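Local coordinates for protein nigerythrin (Desulfovibrio vulgaris subsp. vulgaris, PDB 1YUZ) that reduces peroxide with electrons from NADH in vitro, as a homodimeric rubrerythrin-type protein that carries a diiron centre and a rubredoxin-like iron centre, at residues B[26-29]-B[30-33]; B[193-196]-B[197-200]; B[58-61]-B[62-66]; B[100-104]-B[105-109]; B[137-140]-B[141-145]. All blocks are in the same frame, centred on the assembly; numbering follows the deposited sequence. Where two conformers were deposited one is given.

In the fold
Contacts 1, 3, 4 and 5 belong to the four-helix ferritin-like part of the chain, and contact 2 to the rubredoxin-like part. Contacts 1 and 5 meet at one end of the bundle, where Thr29 CG2 lies 3.4 Å from Ala138 CB. Contacts 3 and 4 meet on the other side of the chain's centre, with Ile62 CG2 3.5 Å from Cys104 SG. The centres of contacts 1 and 3 are 34 Å apart. Leu65 of contact 3 has its side chain about 10 Å from the ferrous ion. Contacts 2 and 5 do not touch, yet the side chains of Arg194 and Arg144 come within about 5 and 6 Å of the ferric ion of the four-cysteine site.

Contact 1 of 5, residues B[26-29]-B[30-33]; sequences VGST and LENL
Glu31 folds back along Ser28 at the start of helix 29-56. Its CB sits 3.4 Å from Ser28 O. CG, turned beside its own backbone N (chi1 -63°), passes 3.1 Å from Ser28 OG. CD lies 3.6 Å from Ser28 OG, and OE1 of Glu31 accepts from Ser28 N at 2.9 Å through its anti lone pair. In return Ser28 OG accepts from Glu31 N at 3.2 Å. The two exchanges make a capping box. Glu31 OE1 also lies 3.3 Å from Gly27 CA.

Asn32 holds the chain one residue further back. Its OD1 takes Gly27 N on a lone pair, in the carbonyl plane, at 2.9 Å. Its ND2 gives a weak bond to Gly27 O and also donates to a water at 2.8 Å. That water donates to Thr29 OG1, which is also bonded to Glu133. The methyl CG1 of Val26 rests against the amide at ND2.

Backbone N-H groups of Gly27, Ser28 and Glu31 are thus satisfied by side chains at the helix entry. The carboxylate of Glu31 beside the helix N-terminus would be expected to interact favourably with the helix dipole.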
loop_
_atom_site.group_PDB
_atom_site.type_symbol
_atom_site.label_atom_id
_atom_site.label_comp_id
_atom_site.label_asym_id
_atom_site.label_seq_id
_atom_site.Cartn_x
_atom_site.Cartn_y
_atom_site.Cartn_z
ATOM N N VAL B 26 -10.228 -3.569 -21.703
ATOM C CA VAL B 26 -10.088 -5.007 -21.872
ATOM C C VAL B 26 -10.435 -5.462 -23.280
ATOM O O VAL B 26 -11.549 -5.247 -23.757
ATOM C CB VAL B 26 -10.984 -5.772 -20.877
ATOM C CG1 VAL B 26 -10.835 -7.271 -21.087
ATOM C CG2 VAL B 26 -10.609 -5.399 -19.451
ATOM N N GLY B 27 -9.468 -6.087 -23.940
ATOM C CA GLY B 27 -9.684 -6.592 -25.282
ATOM C C GLY B 27 -9.522 -8.097 -25.240
ATOM O O GLY B 27 -9.807 -8.722 -24.219
ATOM N N SER B 28 -9.079 -8.685 -26.343
ATOM C CA SER B 28 -8.869 -10.125 -26.380
ATOM C C SER B 28 -7.692 -10.416 -25.457
ATOM O O SER B 28 -6.924 -9.514 -25.123
ATOM C CB SER B 28 -8.527 -10.579 -27.798
ATOM O OG SER B 28 -7.279 -10.049 -28.204
ATOM N N THR B 29 -7.543 -11.667 -25.046
ATOM C CA THR B 29 -6.431 -12.007 -24.169
ATOM C C THR B 29 -5.100 -11.670 -24.836
ATOM O O THR B 29 -4.163 -11.230 -24.173
ATOM C CB THR B 29 -6.474 -13.489 -23.770
ATOM O OG1 THR B 29 -7.593 -13.707 -22.902
ATOM C CG2 THR B 29 -5.195 -13.890 -23.049
ATOM N N LEU B 30 -5.016 -11.859 -26.149
ATOM C CA LEU B 30 -3.790 -11.538 -26.868
ATOM C C LEU B 30 -3.495 -10.049 -26.715
ATOM O O LEU B 30 -2.361 -9.657 -26.438
ATOM C CB LEU B 30 -3.922 -11.877 -28.355
ATOM C CG LEU B 30 -2.707 -11.480 -29.200
ATOM C CD1 LEU B 30 -1.469 -12.200 -28.679
ATOM C CD2 LEU B 30 -2.948 -11.821 -30.663
ATOM N N GLU B 31 -4.520 -9.222 -26.905
ATOM C CA GLU B 31 -4.362 -7.779 -26.772
ATOM C C GLU B 31 -4.000 -7.418 -25.332
ATOM O O GLU B 31 -3.170 -6.539 -25.099
ATOM C CB GLU B 31 -5.654 -7.057 -27.175
ATOM C CG GLU B 31 -6.048 -7.244 -28.636
ATOM C CD GLU B 31 -7.335 -6.520 -28.997
ATOM O OE1 GLU B 31 -8.356 -6.731 -28.310
ATOM O OE2 GLU B 31 -7.327 -5.742 -29.976
ATOM N N ASN B 32 -4.615 -8.102 -24.371
ATOM C CA ASN B 32 -4.344 -7.831 -22.964
ATOM C C ASN B 32 -2.915 -8.192 -22.590
ATOM O O ASN B 32 -2.272 -7.485 -21.814
ATOM C CB ASN B 32 -5.336 -8.577 -22.076
ATOM C CG ASN B 32 -6.766 -8.157 -22.337
ATOM O OD1 ASN B 32 -7.015 -7.034 -22.776
ATOM N ND2 ASN B 32 -7.710 -9.046 -22.056
ATOM N N LEU B 33 -2.411 -9.289 -23.142
ATOM C CA LEU B 33 -1.040 -9.695 -22.871
ATOM C C LEU B 33 -0.094 -8.603 -23.358
ATOM O O LEU B 33 0.861 -8.243 -22.670
ATOM C CB LEU B 33 -0.721 -11.015 -23.579
ATOM C CG LEU B 33 -1.237 -12.283 -22.895
ATOM C CD1 LEU B 33 -1.211 -13.458 -23.862
ATOM C CD2 LEU B 33 -0.377 -12.570 -21.671
HETATM O O HOH W 1 -7.053 -11.558 -20.914
#

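Contact 2 of 5, residues B[193-196]-B[197-200]; sequences FRPK and DTFT
Pro195 O is gripped twice by Thr198. The hydroxyl OG1 donates to it at 2.7 Å, in the carbonyl plane. The backbone N of Thr198 donates at 3.0 Å from above that plane, 49° out of it. The side chain reaches the carbonyl because OG1 stands between its own backbone N and carbonyl carbon (chi1 67°). Thr198 CG2 then turns to the proline ring, 4.1 Å from Pro195 CD. Arg194 CB also comes to 3.7 Å from Thr198 OG1, and the two side chains cross at about a right angle.

Phe199 continues the turn. Its N donates to Lys196 O, again from well above the carbonyl plane. The ring then swings back along the chain and presents its edge to two carbonyls. CD1 is 3.3 Å from Pro195 O, and CE1 is 3.5 Å from Arg194 O, which lies in the ring plane. Phe186 meets the same ring edge-to-face, and Cys189, an iron ligand, touches it. Asp197 brings OD1 to 3.3 Å from Pro195 CB. In one of its two conformers, Lys196 extends to a salt bridge with Glu184.

Residues 196-198 form a short 3-10 turn shortly before strand 200-201 in the rubredoxin-like part. Three bonds from two consecutive residues satisfy two carbonyls here. The partly positive C-H edge of Phe199 faces oxygen, probably a favourable match of charge. This is consistent with a ring held beside the four-cysteine iron site.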
loop_
_atom_site.group_PDB
_atom_site.type_symbol
_atom_site.label_atom_id
_atom_site.label_comp_id
_atom_site.label_asym_id
_atom_site.label_seq_id
_atom_site.Cartn_x
_atom_site.Cartn_y
_atom_site.Cartn_z
ATOM N N PHE B 193 6.470 -21.425 -4.830
ATOM C CA PHE B 193 7.181 -22.436 -4.045
ATOM C C PHE B 193 8.664 -22.663 -4.351
ATOM O O PHE B 193 9.252 -23.609 -3.832
ATOM C CB PHE B 193 6.442 -23.780 -4.112
ATOM C CG PHE B 193 5.186 -23.841 -3.270
ATOM C CD1 PHE B 193 4.704 -22.716 -2.598
ATOM C CD2 PHE B 193 4.478 -25.034 -3.163
ATOM C CE1 PHE B 193 3.535 -22.784 -1.835
ATOM C CE2 PHE B 193 3.310 -25.111 -2.405
ATOM C CZ PHE B 193 2.838 -23.986 -1.741
ATOM N N ARG B 194 9.280 -21.822 -5.178
ATOM C CA ARG B 194 10.709 -21.996 -5.451
ATOM C C ARG B 194 11.465 -21.832 -4.134
ATOM O O ARG B 194 11.159 -20.942 -3.346
ATOM C CB ARG B 194 11.220 -20.952 -6.456
ATOM C CG ARG B 194 11.071 -21.341 -7.923
ATOM C CD ARG B 194 11.968 -22.522 -8.293
ATOM N NE ARG B 194 11.683 -23.013 -9.642
ATOM C CZ ARG B 194 12.326 -22.635 -10.743
ATOM N NH1 ARG B 194 13.315 -21.755 -10.679
ATOM N NH2 ARG B 194 11.958 -23.127 -11.919
ATOM N N PRO B 195 12.460 -22.695 -3.875
ATOM C CA PRO B 195 13.237 -22.611 -2.635
ATOM C C PRO B 195 14.018 -21.309 -2.512
ATOM O O PRO B 195 14.412 -20.714 -3.512
ATOM C CB PRO B 195 14.172 -23.815 -2.726
ATOM C CG PRO B 195 13.398 -24.785 -3.553
ATOM C CD PRO B 195 12.831 -23.900 -4.636
ATOM N N LYS B 196 14.246 -20.875 -1.276
ATOM C CA LYS B 196 14.983 -19.644 -1.027
ATOM C C LYS B 196 16.340 -19.619 -1.720
ATOM O O LYS B 196 16.727 -18.608 -2.301
ATOM C CB LYS B 196 15.197 -19.442 0.476
ATOM C CG LYS B 196 16.166 -18.310 0.801
ATOM C CD LYS B 196 16.418 -18.179 2.293
ATOM C CE LYS B 196 17.415 -17.067 2.585
ATOM N NZ LYS B 196 17.681 -16.919 4.044
ATOM N N ASP B 197 17.062 -20.735 -1.665
ATOM C CA ASP B 197 18.390 -20.788 -2.267
ATOM C C ASP B 197 18.429 -20.506 -3.770
ATOM O O ASP B 197 19.507 -20.370 -4.342
ATOM C CB ASP B 197 19.063 -22.133 -1.961
ATOM C CG ASP B 197 18.663 -23.224 -2.928
ATOM O OD1 ASP B 197 17.451 -23.428 -3.124
ATOM O OD2 ASP B 197 19.567 -23.883 -3.490
ATOM N N THR B 198 17.266 -20.403 -4.408
ATOM C CA THR B 198 17.224 -20.115 -5.842
ATOM C C THR B 198 16.997 -18.626 -6.108
ATOM O O THR B 198 17.104 -18.166 -7.243
ATOM C CB THR B 198 16.103 -20.908 -6.558
ATOM O OG1 THR B 198 14.820 -20.443 -6.118
ATOM C CG2 THR B 198 16.228 -22.394 -6.259
ATOM N N PHE B 199 16.690 -17.878 -5.055
ATOM C CA PHE B 199 16.438 -16.444 -5.172
ATOM C C PHE B 199 17.701 -15.651 -5.465
ATOM O O PHE B 199 18.813 -16.108 -5.202
ATOM C CB PHE B 199 15.832 -15.906 -3.875
ATOM C CG PHE B 199 14.361 -16.169 -3.720
ATOM C CD1 PHE B 199 13.843 -17.457 -3.827
ATOM C CD2 PHE B 199 13.495 -15.122 -3.423
ATOM C CE1 PHE B 199 12.486 -17.695 -3.638
ATOM C CE2 PHE B 199 12.137 -15.350 -3.232
ATOM C CZ PHE B 199 11.632 -16.639 -3.339
ATOM N N THR B 200 17.513 -14.451 -6.001
ATOM C CA THR B 200 18.626 -13.559 -6.295
ATOM C C THR B 200 18.551 -12.416 -5.295
ATOM O O THR B 200 17.496 -11.804 -5.114
ATOM C CB THR B 200 18.544 -12.997 -7.724
ATOM O OG1 THR B 200 18.783 -14.055 -8.659
ATOM C CG2 THR B 200 19.582 -11.899 -7.931
#

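Contact 3 of 5, residues B[58-61]-B[62-66]; sequences GYEQ and IARLF
Gln61, Ile62 and Arg64 bury the most surface in this first turn of helix 60-87. Arg64 lies alongside Glu60 and grips its carboxylate side-on. NE donates to Glu60 OE1 at 2.9 Å and almost straight (175°). NH2 donates to Glu60 OE2, also at 2.9 Å. Both oxygens are met on their syn sides, somewhat out of the carboxylate plane, and the guanidinium is turned 31° from that plane. Glu60 reaches this place because its CG stands between backbone N and carbonyl carbon (chi1 77°) and its chain bends again at the next bond.

Gln61 packs beside the same group. Its CG comes to 3.5 Å from Arg64 NH2, and its CA lies over one face of the guanidinium. The Gln61 amide is tilted from the guanidinium plane and goes on to Asp167 and the carbonyl of Asp169. Arg64 NH1 is bonded to the carbonyls of Tyr202 and Asp169.

Ile62 takes the apolar side. It points the same way as Tyr59. Tyr59 CB is 3.9 Å from Ile62 CB, and Tyr59 CD2 is 4.0 Å from Ile62 CD1. The Tyr59 hydroxyl bonds Thr14 of the second subunit.

Arg64 is thus held in a fixed rotation by a two-point salt bridge within the helix and by the carbonyls of Asp169 and of the C-terminal residue Tyr202. The carboxylate should offset much of its charge.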
loop_
_atom_site.group_PDB
_atom_site.type_symbol
_atom_site.label_atom_id
_atom_site.label_comp_id
_atom_site.label_asym_id
_atom_site.label_seq_id
_atom_site.Cartn_x
_atom_site.Cartn_y
_atom_site.Cartn_z
ATOM N N GLY B 58 20.714 9.103 -1.312
ATOM C CA GLY B 58 21.218 8.473 -0.104
ATOM C C GLY B 58 20.391 7.339 0.471
ATOM O O GLY B 58 20.604 6.942 1.616
ATOM N N TYR B 59 19.449 6.817 -0.309
ATOM C CA TYR B 59 18.611 5.713 0.152
ATOM C C TYR B 59 19.039 4.444 -0.579
ATOM O O TYR B 59 18.352 3.990 -1.496
ATOM C CB TYR B 59 17.137 5.992 -0.151
ATOM C CG TYR B 59 16.570 7.246 0.480
ATOM C CD1 TYR B 59 16.391 8.408 -0.271
ATOM C CD2 TYR B 59 16.153 7.252 1.809
ATOM C CE1 TYR B 59 15.795 9.541 0.285
ATOM C CE2 TYR B 59 15.561 8.377 2.375
ATOM C CZ TYR B 59 15.380 9.514 1.607
ATOM O OH TYR B 59 14.748 10.612 2.147
ATOM N N GLU B 60 20.162 3.866 -0.164
ATOM C CA GLU B 60 20.680 2.675 -0.822
ATOM C C GLU B 60 19.774 1.457 -0.732
ATOM O O GLU B 60 19.606 0.748 -1.721
ATOM C CB GLU B 60 22.089 2.345 -0.298
ATOM C CG GLU B 60 22.174 1.683 1.073
ATOM C CD GLU B 60 21.982 0.173 1.018
ATOM O OE1 GLU B 60 22.443 -0.456 0.040
ATOM O OE2 GLU B 60 21.383 -0.390 1.959
ATOM N N GLN B 61 19.186 1.207 0.432
ATOM C CA GLN B 61 18.311 0.051 0.562
ATOM C C GLN B 61 17.067 0.215 -0.304
ATOM O O GLN B 61 16.645 -0.730 -0.965
ATOM C CB GLN B 61 17.913 -0.185 2.021
ATOM C CG GLN B 61 17.011 -1.397 2.183
ATOM C CD GLN B 61 16.785 -1.792 3.627
ATOM O OE1 GLN B 61 16.404 -0.968 4.455
ATOM N NE2 GLN B 61 17.006 -3.067 3.934
ATOM N N ILE B 62 16.484 1.409 -0.312
ATOM C CA ILE B 62 15.307 1.634 -1.138
ATOM C C ILE B 62 15.680 1.488 -2.614
ATOM O O ILE B 62 14.900 0.964 -3.406
ATOM C CB ILE B 62 14.683 3.020 -0.858
ATOM C CG1 ILE B 62 14.010 2.999 0.519
ATOM C CG2 ILE B 62 13.664 3.372 -1.943
ATOM C CD1 ILE B 62 13.510 4.352 0.992
ATOM N N ALA B 63 16.878 1.929 -2.983
ATOM C CA ALA B 63 17.325 1.796 -4.367
ATOM C C ALA B 63 17.339 0.314 -4.729
ATOM O O ALA B 63 16.926 -0.078 -5.822
ATOM C CB ALA B 63 18.717 2.382 -4.531
ATOM N N ARG B 64 17.819 -0.513 -3.804
ATOM C CA ARG B 64 17.873 -1.948 -4.041
ATOM C C ARG B 64 16.470 -2.525 -4.189
ATOM O O ARG B 64 16.260 -3.449 -4.972
ATOM C CB ARG B 64 18.633 -2.653 -2.912
ATOM C CG ARG B 64 20.136 -2.397 -2.946
ATOM C CD ARG B 64 20.898 -3.281 -1.966
ATOM N NE ARG B 64 20.814 -2.829 -0.578
ATOM C CZ ARG B 64 20.092 -3.418 0.368
ATOM N NH1 ARG B 64 19.373 -4.497 0.091
ATOM N NH2 ARG B 64 20.101 -2.935 1.602
ATOM N N LEU B 65 15.510 -1.983 -3.444
ATOM C CA LEU B 65 14.139 -2.463 -3.552
ATOM C C LEU B 65 13.591 -2.116 -4.939
ATOM O O LEU B 65 12.941 -2.940 -5.576
ATOM C CB LEU B 65 13.257 -1.841 -2.466
ATOM C CG LEU B 65 11.767 -2.200 -2.568
ATOM C CD1 LEU B 65 11.578 -3.716 -2.571
ATOM C CD2 LEU B 65 11.013 -1.565 -1.412
ATOM N N PHE B 66 13.852 -0.901 -5.412
ATOM C CA PHE B 66 13.382 -0.507 -6.737
ATOM C C PHE B 66 14.039 -1.370 -7.810
ATOM O O PHE B 66 13.402 -1.740 -8.793
ATOM C CB PHE B 66 13.684 0.973 -7.004
ATOM C CG PHE B 66 12.697 1.924 -6.378
ATOM C CD1 PHE B 66 13.137 2.988 -5.597
ATOM C CD2 PHE B 66 11.330 1.778 -6.598
ATOM C CE1 PHE B 66 12.230 3.892 -5.047
ATOM C CE2 PHE B 66 10.418 2.681 -6.050
ATOM C CZ PHE B 66 10.872 3.735 -5.276
#

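Contact 4 of 5, residues B[100-104]-B[105-109]; sequences SAYSC and DLNLI
Tyr102 and Asn107 cross at about a right angle, with ring and amide planes 56° apart. Asn107 OD1 lies at the edge of the tyrosine ring, near its plane, and 3.8 Å from Tyr102 CB. The amide bonds the backbone of Tyr102. OD1 accepts from Tyr102 N at 2.9 Å, in the carbonyl plane and on a lone pair. ND2 gives a weak bond to Tyr102 O at 2.8 Å, with an N-H...O angle of only 126°. Asn107 CG stands beside its own backbone N (chi1 -65°), which directs the amide back past the helix start. Ala101 CB touches the amide from the nitrogen side, 4.0 Å from ND2.

At the N-cap, Ser103 O accepts from Asn107 N, but the Ser103 hydroxyl makes no capping bond. Asp105 OD1 comes to 3.3 Å from Ser103 CB. OD1 is also bonded to Asn17 of the second subunit. Gln57 supports the turn by bonding Tyr102 O and Cys104 N.

This is the N-terminus of helix 104-132, in which the N-cap serine makes no side-chain bond to the helix. An asparagine four residues on ties the incoming loop to the ferritin-like bundle.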
loop_
_atom_site.group_PDB
_atom_site.type_symbol
_atom_site.label_atom_id
_atom_site.label_comp_id
_atom_site.label_asym_id
_atom_site.label_seq_id
_atom_site.Cartn_x
_atom_site.Cartn_y
_atom_site.Cartn_z
ATOM N N SER B 100 10.592 10.790 -15.253
ATOM C CA SER B 100 11.301 11.528 -14.219
ATOM C C SER B 100 11.132 10.835 -12.876
ATOM O O SER B 100 10.120 10.180 -12.621
ATOM C CB SER B 100 10.754 12.952 -14.092
ATOM O OG SER B 100 11.338 13.822 -15.036
ATOM N N ALA B 101 12.141 10.982 -12.029
ATOM C CA ALA B 101 12.115 10.427 -10.685
ATOM C C ALA B 101 12.105 11.647 -9.777
ATOM O O ALA B 101 12.864 12.588 -9.997
ATOM C CB ALA B 101 13.361 9.598 -10.430
ATOM N N TYR B 102 11.240 11.650 -8.771
ATOM C CA TYR B 102 11.174 12.784 -7.861
ATOM C C TYR B 102 11.731 12.386 -6.502
ATOM O O TYR B 102 12.608 11.529 -6.427
ATOM C CB TYR B 102 9.728 13.273 -7.754
ATOM C CG TYR B 102 9.140 13.609 -9.106
ATOM C CD1 TYR B 102 8.469 12.647 -9.857
ATOM C CD2 TYR B 102 9.299 14.878 -9.658
ATOM C CE1 TYR B 102 7.972 12.940 -11.126
ATOM C CE2 TYR B 102 8.809 15.181 -10.925
ATOM C CZ TYR B 102 8.147 14.208 -11.651
ATOM O OH TYR B 102 7.663 14.503 -12.903
ATOM N N SER B 103 11.250 13.009 -5.432
ATOM C CA SER B 103 11.741 12.659 -4.107
ATOM C C SER B 103 11.430 11.194 -3.845
ATOM O O SER B 103 10.390 10.682 -4.266
ATOM C CB SER B 103 11.100 13.544 -3.041
ATOM O OG SER B 103 11.567 14.873 -3.177
ATOM N N CYS B 104 12.336 10.526 -3.143
ATOM C CA CYS B 104 12.193 9.107 -2.867
ATOM C C CYS B 104 10.859 8.697 -2.261
ATOM O O CYS B 104 10.267 7.703 -2.689
ATOM C CB CYS B 104 13.335 8.639 -1.968
ATOM S SG CYS B 104 13.488 6.853 -1.895
ATOM N N ASP B 105 10.379 9.447 -1.275
ATOM C CA ASP B 105 9.112 9.094 -0.649
ATOM C C ASP B 105 7.971 9.124 -1.657
ATOM O O ASP B 105 7.148 8.213 -1.691
ATOM C CB ASP B 105 8.826 10.005 0.566
ATOM C CG ASP B 105 8.623 11.468 0.196
ATOM O OD1 ASP B 105 9.336 11.988 -0.691
ATOM O OD2 ASP B 105 7.754 12.112 0.828
ATOM N N LEU B 106 7.936 10.147 -2.502
ATOM C CA LEU B 106 6.888 10.244 -3.508
ATOM C C LEU B 106 7.030 9.146 -4.559
ATOM O O LEU B 106 6.033 8.673 -5.104
ATOM C CB LEU B 106 6.906 11.625 -4.166
ATOM C CG LEU B 106 6.482 12.765 -3.236
ATOM C CD1 LEU B 106 6.563 14.082 -3.979
ATOM C CD2 LEU B 106 5.072 12.524 -2.731
ATOM N N ASN B 107 8.261 8.728 -4.838
ATOM C CA ASN B 107 8.463 7.660 -5.810
ATOM C C ASN B 107 7.913 6.358 -5.235
ATOM O O ASN B 107 7.315 5.560 -5.955
ATOM C CB ASN B 107 9.943 7.497 -6.157
ATOM C CG ASN B 107 10.514 8.714 -6.855
ATOM O OD1 ASN B 107 9.778 9.516 -7.427
ATOM N ND2 ASN B 107 11.832 8.846 -6.825
ATOM N N LEU B 108 8.117 6.142 -3.938
ATOM C CA LEU B 108 7.594 4.945 -3.292
ATOM C C LEU B 108 6.070 4.959 -3.354
ATOM O O LEU B 108 5.447 3.926 -3.556
ATOM C CB LEU B 108 8.057 4.872 -1.836
ATOM C CG LEU B 108 9.509 4.443 -1.620
ATOM C CD1 LEU B 108 9.903 4.696 -0.174
ATOM C CD2 LEU B 108 9.672 2.974 -1.967
ATOM N N ILE B 109 5.468 6.134 -3.181
ATOM C CA ILE B 109 4.013 6.251 -3.246
ATOM C C ILE B 109 3.540 6.004 -4.683
ATOM O O ILE B 109 2.546 5.314 -4.906
ATOM C CB ILE B 109 3.542 7.647 -2.761
ATOM C CG1 ILE B 109 3.786 7.783 -1.252
ATOM C CG2 ILE B 109 2.070 7.855 -3.104
ATOM C CD1 ILE B 109 2.981 6.810 -0.389
#

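Contact 5 of 5, residues B[137-140]-B[141-145]; sequences KAVH and VFTRA
Residues 137-145 form regular alpha-helix, with N-H groups bonded four residues back, such as Phe142 N to Ala138 O at 2.8 Å. Thr143 adds a side-chain bond to this pattern. Its OG1 donates to Val139 O at 2.7 Å, and its own N reaches the same oxygen at 2.9 Å. The two donors come from opposite faces of the carbonyl plane. OG1 is placed there because it stands beside the backbone N (chi1 -73°). Val139 and Thr143 lie side by side, and Val139 CG1 is 3.9 Å from Thr143 OG1.

His140 and Arg144 also meet. Arg144 has two conformers. In the one described, its CG sits over one face of the imidazole, 4.3 Å from the centroid and 22° off the normal, a CH-pi contact. Further out, His140 CE1 lies over one face of the Arg144 guanidinium, 3.2 Å from NE. The two planes are turned 76° from each other, so they are far from stacked. On another side of the helix, Phe142 CE1 lies 4.2 Å from Ala138 CB.

These faces have different neighbours. Phe142 packs on Leu33 and Ala36 of helix 29-56 and meets Phe126 of helix 104-132. Val141 lies on Leu79 and Leu83 of helix 60-87. Arg144, in this conformer, leaves the bundle toward the rubredoxin-like part. There its side chain touches Cys192, a ligand of the four-cysteine iron, and NH1 bonds Ile191 O weakly.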
loop_
_atom_site.group_PDB
_atom_site.type_symbol
_atom_site.label_atom_id
_atom_site.label_comp_id
_atom_site.label_asym_id
_atom_site.label_seq_id
_atom_site.Cartn_x
_atom_site.Cartn_y
_atom_site.Cartn_z
ATOM N N LYS B 137 -3.436 -20.685 -19.923
ATOM C CA LYS B 137 -2.041 -20.266 -19.876
ATOM C C LYS B 137 -1.955 -18.799 -19.465
ATOM O O LYS B 137 -1.119 -18.420 -18.646
ATOM C CB LYS B 137 -1.373 -20.464 -21.240
ATOM C CG LYS B 137 -1.199 -21.927 -21.635
ATOM C CD LYS B 137 -0.370 -22.077 -22.905
ATOM C CE LYS B 137 -0.042 -23.540 -23.167
ATOM N NZ LYS B 137 0.828 -23.740 -24.358
ATOM N N ALA B 138 -2.835 -17.978 -20.029
ATOM C CA ALA B 138 -2.867 -16.557 -19.720
ATOM C C ALA B 138 -3.338 -16.347 -18.288
ATOM O O ALA B 138 -2.827 -15.477 -17.587
ATOM C CB ALA B 138 -3.785 -15.836 -20.689
ATOM N N VAL B 139 -4.312 -17.137 -17.849
ATOM C CA VAL B 139 -4.797 -17.018 -16.482
ATOM C C VAL B 139 -3.625 -17.259 -15.535
ATOM O O VAL B 139 -3.447 -16.535 -14.556
ATOM C CB VAL B 139 -5.916 -18.047 -16.187
ATOM C CG1 VAL B 139 -6.186 -18.114 -14.691
ATOM C CG2 VAL B 139 -7.191 -17.658 -16.934
ATOM N N HIS B 140 -2.817 -18.269 -15.839
ATOM C CA HIS B 140 -1.665 -18.597 -15.006
ATOM C C HIS B 140 -0.668 -17.445 -14.952
ATOM O O HIS B 140 -0.261 -17.012 -13.873
ATOM C CB HIS B 140 -0.966 -19.845 -15.550
ATOM C CG HIS B 140 0.331 -20.158 -14.870
ATOM N ND1 HIS B 140 0.398 -20.676 -13.595
ATOM C CD2 HIS B 140 1.611 -20.007 -15.284
ATOM C CE1 HIS B 140 1.665 -20.835 -13.254
ATOM N NE2 HIS B 140 2.421 -20.437 -14.260
ATOM N N VAL B 141 -0.272 -16.950 -16.118
ATOM C CA VAL B 141 0.688 -15.858 -16.177
ATOM C C VAL B 141 0.183 -14.588 -15.493
ATOM O O VAL B 141 0.893 -13.989 -14.687
ATOM C CB VAL B 141 1.073 -15.546 -17.640
ATOM C CG1 VAL B 141 1.879 -14.258 -17.709
ATOM C CG2 VAL B 141 1.884 -16.705 -18.214
ATOM N N PHE B 142 -1.045 -14.186 -15.802
ATOM C CA PHE B 142 -1.620 -12.985 -15.204
ATOM C C PHE B 142 -1.768 -13.142 -13.692
ATOM O O PHE B 142 -1.616 -12.178 -12.944
ATOM C CB PHE B 142 -2.986 -12.686 -15.826
ATOM C CG PHE B 142 -2.920 -12.127 -17.222
ATOM C CD1 PHE B 142 -3.924 -12.420 -18.139
ATOM C CD2 PHE B 142 -1.893 -11.267 -17.610
ATOM C CE1 PHE B 142 -3.914 -11.866 -19.415
ATOM C CE2 PHE B 142 -1.873 -10.708 -18.888
ATOM C CZ PHE B 142 -2.889 -11.007 -19.793
ATOM N N THR B 143 -2.084 -14.353 -13.250
ATOM C CA THR B 143 -2.237 -14.634 -11.829
ATOM C C THR B 143 -0.908 -14.462 -11.104
ATOM O O THR B 143 -0.842 -13.818 -10.053
ATOM C CB THR B 143 -2.748 -16.070 -11.597
ATOM O OG1 THR B 143 -4.126 -16.148 -11.974
ATOM C CG2 THR B 143 -2.604 -16.473 -10.137
ATOM N N ARG B 144 0.153 -15.042 -11.659
ATOM C CA ARG B 144 1.469 -14.932 -11.044
ATOM C C ARG B 144 1.881 -13.470 -10.915
ATOM O O ARG B 144 2.352 -13.042 -9.862
ATOM C CB ARG B 144 2.517 -15.706 -11.854
ATOM C CG ARG B 144 2.442 -17.220 -11.689
ATOM C CD ARG B 144 3.837 -17.853 -11.690
ATOM N NE ARG B 144 3.802 -19.292 -11.431
ATOM C CZ ARG B 144 3.261 -19.844 -10.349
ATOM N NH1 ARG B 144 2.708 -19.077 -9.421
ATOM N NH2 ARG B 144 3.265 -21.159 -10.196
ATOM N N ALA B 145 1.701 -12.700 -11.985
ATOM C CA ALA B 145 2.057 -11.285 -11.959
ATOM C C ALA B 145 1.222 -10.551 -10.911
ATOM O O ALA B 145 1.763 -9.818 -10.082
ATOM C CB ALA B 145 1.842 -10.655 -13.341
#